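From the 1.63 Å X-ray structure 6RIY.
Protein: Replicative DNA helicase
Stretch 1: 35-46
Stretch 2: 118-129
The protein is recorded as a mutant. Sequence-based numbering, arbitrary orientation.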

# COMPACT_ATOMS: atom_id res chain seq x y z
N ARG A 35 6.87 -3.63 12.73
CA ARG A 35 7.50 -2.37 13.12
C ARG A 35 8.04 -1.64 11.89
O ARG A 35 8.57 -2.26 10.97
N VAL A 36 7.92 -0.32 11.90
CA VAL A 36 8.48 0.49 10.83
C VAL A 36 9.96 0.66 11.10
O VAL A 36 10.36 1.13 12.18
N VAL A 37 10.80 0.23 10.16
CA VAL A 37 12.24 0.33 10.34
C VAL A 37 12.82 1.54 9.62
O VAL A 37 13.94 1.97 9.95
N ALA A 38 12.10 2.12 8.66
CA ALA A 38 12.55 3.30 7.95
C ALA A 38 11.34 3.98 7.34
O ALA A 38 10.30 3.35 7.09
N ALA A 39 11.47 5.29 7.11
CA ALA A 39 10.38 6.05 6.53
C ALA A 39 10.98 7.27 5.84
O ALA A 39 11.72 8.03 6.46
N THR A 40 10.65 7.44 4.56
CA THR A 40 11.27 8.51 3.80
C THR A 40 10.73 9.87 4.21
O THR A 40 9.71 9.98 4.89
N ASP A 41 11.44 10.92 3.79
CA ASP A 41 10.84 12.24 3.74
C ASP A 41 9.62 12.22 2.83
O ASP A 41 9.42 11.31 2.03
N VAL A 42 8.80 13.27 2.95
CA VAL A 42 7.76 13.47 1.96
C VAL A 42 8.41 13.66 0.61
O VAL A 42 9.39 14.42 0.46
N MET A 43 7.90 12.97 -0.40
CA MET A 43 8.39 13.09 -1.76
C MET A 43 7.34 13.75 -2.62
O MET A 43 6.18 13.33 -2.62
N LEU A 44 7.75 14.78 -3.35
CA LEU A 44 6.85 15.63 -4.12
C LEU A 44 7.07 15.42 -5.62
O LEU A 44 8.19 15.16 -6.07
N GLY A 45 5.99 15.56 -6.38
CA GLY A 45 6.06 15.55 -7.83
C GLY A 45 6.09 14.18 -8.47
O GLY A 45 6.28 14.09 -9.69
N ARG A 46 5.91 13.11 -7.70
CA ARG A 46 5.96 11.77 -8.28
C ARG A 46 4.70 11.51 -9.12
O ARG A 46 3.60 11.93 -8.74
N ALA A 118 -3.59 13.10 -10.87
CA ALA A 118 -2.69 14.19 -10.51
C ALA A 118 -1.73 13.77 -9.40
O ALA A 118 -2.10 13.02 -8.50
N SER A 119 -0.51 14.27 -9.47
CA SER A 119 0.48 14.00 -8.43
C SER A 119 0.04 14.53 -7.07
O SER A 119 -0.43 15.67 -6.96
N VAL A 120 0.22 13.72 -6.04
CA VAL A 120 0.08 14.18 -4.66
C VAL A 120 1.34 13.79 -3.91
O VAL A 120 2.07 12.88 -4.33
N PRO A 121 1.63 14.45 -2.78
CA PRO A 121 2.79 14.06 -1.96
C PRO A 121 2.67 12.61 -1.50
O PRO A 121 1.59 12.14 -1.16
N VAL A 122 3.81 11.90 -1.48
CA VAL A 122 3.83 10.48 -1.11
C VAL A 122 5.02 10.22 -0.20
O VAL A 122 5.94 11.03 -0.10
N ARG A 123 5.00 9.06 0.46
CA ARG A 123 6.09 8.58 1.31
C ARG A 123 6.21 7.07 1.20
O ARG A 123 5.20 6.38 1.02
N CYS A 124 7.42 6.55 1.41
CA CYS A 124 7.66 5.12 1.57
C CYS A 124 8.03 4.78 3.01
O CYS A 124 8.66 5.56 3.72
N VAL A 125 7.67 3.56 3.41
CA VAL A 125 8.11 2.97 4.67
C VAL A 125 8.81 1.66 4.36
O VAL A 125 8.56 1.02 3.33
N GLU A 126 9.69 1.25 5.27
CA GLU A 126 10.17 -0.12 5.30
C GLU A 126 9.73 -0.76 6.61
O GLU A 126 9.70 -0.09 7.64
N VAL A 127 9.38 -2.04 6.57
CA VAL A 127 8.86 -2.71 7.75
C VAL A 127 9.68 -3.96 8.03
O VAL A 127 10.43 -4.44 7.19
N ASP A 128 9.54 -4.48 9.26
CA ASP A 128 10.47 -5.48 9.76
C ASP A 128 9.98 -6.91 9.54
O ASP A 128 10.46 -7.83 10.21
N ASN A 129 9.09 -7.12 8.63
CA ASN A 129 8.77 -8.51 8.37
C ASN A 129 9.39 -8.95 7.04
O ASN A 129 9.54 -8.13 6.13

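The two stretches run antiparallel, and the side chains that matter most between them are Arg123, Glu126 and Val122, which have the largest areas covered by the opposite stretch.

Arg123 has its CA-to-CB bond sideways, yet its end comes nearer to stretch 1. With chi1 m, chi2 t and chi3 p, the chain carries the guanidinium to the backbone of Thr40. NE donates to Thr40 O at 2.9 Å and NH2 donates to the same Thr40 O at 3.2 Å, so the carbonyl lies at the guanidinium edge, near its plane. A long side chain with several donors suits this place, because two of its nitrogens can reach one carbonyl. The aliphatic part is used too: Arg123 CG lies 3.8 Å from Val42 CA. Thr40 also uses its side chain: in rotamer p, its OG1 accepts from Cys124 N at 3.0 Å and donates to Asp41 O at 2.9 Å, a double role that a hydroxyl can fill.

Val122, buried and in rotamer m, pairs through its backbone with Met43: Met43 N donates to Val122 O at 2.8 Å, and Val122 N to Met43 O at 3.0 Å. Its CG2 meets Arg46 CG at 4.0 Å and Met43 CE at 4.2 Å. The flexible Met43 side chain (m, t, m) also brings CE to 3.8 Å from Cys124 SG, an apolar contact. Nearby, Pro121 offers its ring to two residues: Leu44 CD2 is 3.6 Å from Pro121 CG, and Val42 CG1 is 3.8 Å from Pro121 CB.

Glu126 shares a face of the sheet with Ala38. Its CB touches Val37 CG2 at 3.6 Å, while OE2 passes 3.9 Å from Ala38 CB, whose methyl presents a small apolar surface. The other face carries Val36, Ala39, Val125 and Val127, where the compact, branched valines suit a buried layer: Val36 CG1 lies 4.3 Å from Val125 CB, and Val36 CG2 lies 4.4 Å from Val127 CG1.

Polar groups close both ends. Asp128, in rotamer p, points toward stretch 1 and accepts from Arg35 N through OD1 at 3.0 Å; water 1 donates to Asp128 OD2 at 2.6 Å. Ser119, rotamer t, also points toward its partner, and its OG donates to Arg46 O at 2.7 Å. Water 3 accepts from Gly45 N and donates to Ser119 OG, both at 2.9 Å, while water 2 joins Met43 O, Arg46 N and Val120 O.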

# COMPACT_ATOMS: atom_id res chain seq x y z
CB ARG A 35 8.63 -2.63 14.12
CG ARG A 35 9.31 -1.41 14.70
CD ARG A 35 10.47 -1.85 15.58
NE ARG A 35 11.12 -0.75 16.28
CZ ARG A 35 12.04 0.05 15.74
NH1 ARG A 35 12.41 -0.13 14.48
NH2 ARG A 35 12.58 1.02 16.46
CB VAL A 36 7.75 1.84 10.75
CG1 VAL A 36 8.38 2.76 9.72
CG2 VAL A 36 6.26 1.59 10.43
CB VAL A 37 12.96 -0.96 9.89
CG1 VAL A 37 12.56 -2.12 10.79
CG2 VAL A 37 12.65 -1.28 8.45
CB ALA A 38 13.58 2.95 6.87
CB ALA A 39 9.36 6.47 7.59
CB THR A 40 11.03 8.33 2.30
OG1 THR A 40 9.63 8.43 2.02
CG2 THR A 40 11.55 6.99 1.82
CB ASP A 41 11.82 13.27 3.18
CG ASP A 41 13.08 13.41 4.00
OD1 ASP A 41 13.15 12.84 5.11
OD2 ASP A 41 14.00 14.13 3.53
CB VAL A 42 6.88 14.68 2.33
CG1 VAL A 42 5.93 15.02 1.19
CG2 VAL A 42 6.12 14.41 3.61
CB MET A 43 8.79 11.72 -2.30
CG MET A 43 9.90 11.12 -1.47
SD MET A 43 10.42 9.52 -2.09
CE MET A 43 8.95 8.59 -1.75
CB LEU A 44 7.08 17.11 -3.79
CG LEU A 44 6.76 17.56 -2.37
CD1 LEU A 44 7.14 19.04 -2.17
CD2 LEU A 44 5.29 17.34 -2.08
CB ARG A 46 6.09 10.72 -7.18
CG ARG A 46 7.36 10.87 -6.32
CD ARG A 46 8.62 10.57 -7.12
NE ARG A 46 8.64 9.21 -7.63
CZ ARG A 46 9.42 8.79 -8.62
NH1 ARG A 46 10.26 9.64 -9.21
NH2 ARG A 46 9.37 7.53 -9.02
CB ALA A 118 -3.49 15.41 -10.07
CB SER A 119 1.82 14.64 -8.81
OG SER A 119 2.83 14.33 -7.86
CB VAL A 120 -1.17 13.59 -3.97
CG1 VAL A 120 -2.44 14.03 -4.70
CG2 VAL A 120 -1.07 12.09 -3.88
CB PRO A 121 2.72 15.03 -0.77
CG PRO A 121 1.95 16.23 -1.30
CD PRO A 121 0.94 15.64 -2.23
CB VAL A 122 3.87 9.54 -2.35
CG1 VAL A 122 2.65 9.74 -3.21
CG2 VAL A 122 5.17 9.72 -3.17
CB ARG A 123 5.88 8.90 2.79
CG ARG A 123 6.02 10.33 3.23
CD ARG A 123 5.72 10.42 4.74
NE ARG A 123 6.87 10.03 5.55
CZ ARG A 123 6.80 9.66 6.83
NH1 ARG A 123 5.62 9.60 7.44
NH2 ARG A 123 7.90 9.34 7.48
CB CYS A 124 8.79 4.62 0.67
SG CYS A 124 8.52 4.83 -1.08
CB VAL A 125 6.94 2.74 5.65
CG1 VAL A 125 6.24 4.05 5.98
CG2 VAL A 125 5.94 1.73 5.05
CB GLU A 126 11.69 -0.18 5.14
CG GLU A 126 12.20 0.61 3.94
CD GLU A 126 13.68 0.44 3.69
OE1 GLU A 126 14.18 -0.70 3.78
OE2 GLU A 126 14.35 1.45 3.39
CB VAL A 127 7.36 -3.06 7.60
CG1 VAL A 127 6.54 -1.76 7.56
CG2 VAL A 127 7.15 -3.87 6.34
CB ASP A 128 10.78 -5.23 11.24
CG ASP A 128 9.67 -5.67 12.17
OD1 ASP A 128 8.52 -5.88 11.72
OD2 ASP A 128 9.96 -5.81 13.37
CB ASN A 129 7.26 -8.76 8.36
CG ASN A 129 6.55 -7.99 7.27
OD1 ASN A 129 6.43 -8.46 6.14
ND2 ASN A 129 6.03 -6.82 7.62
O HOH W 1 7.61 -6.32 14.36
O HOH W 2 4.79 12.84 -5.10
O HOH W 3 3.22 15.86 -5.48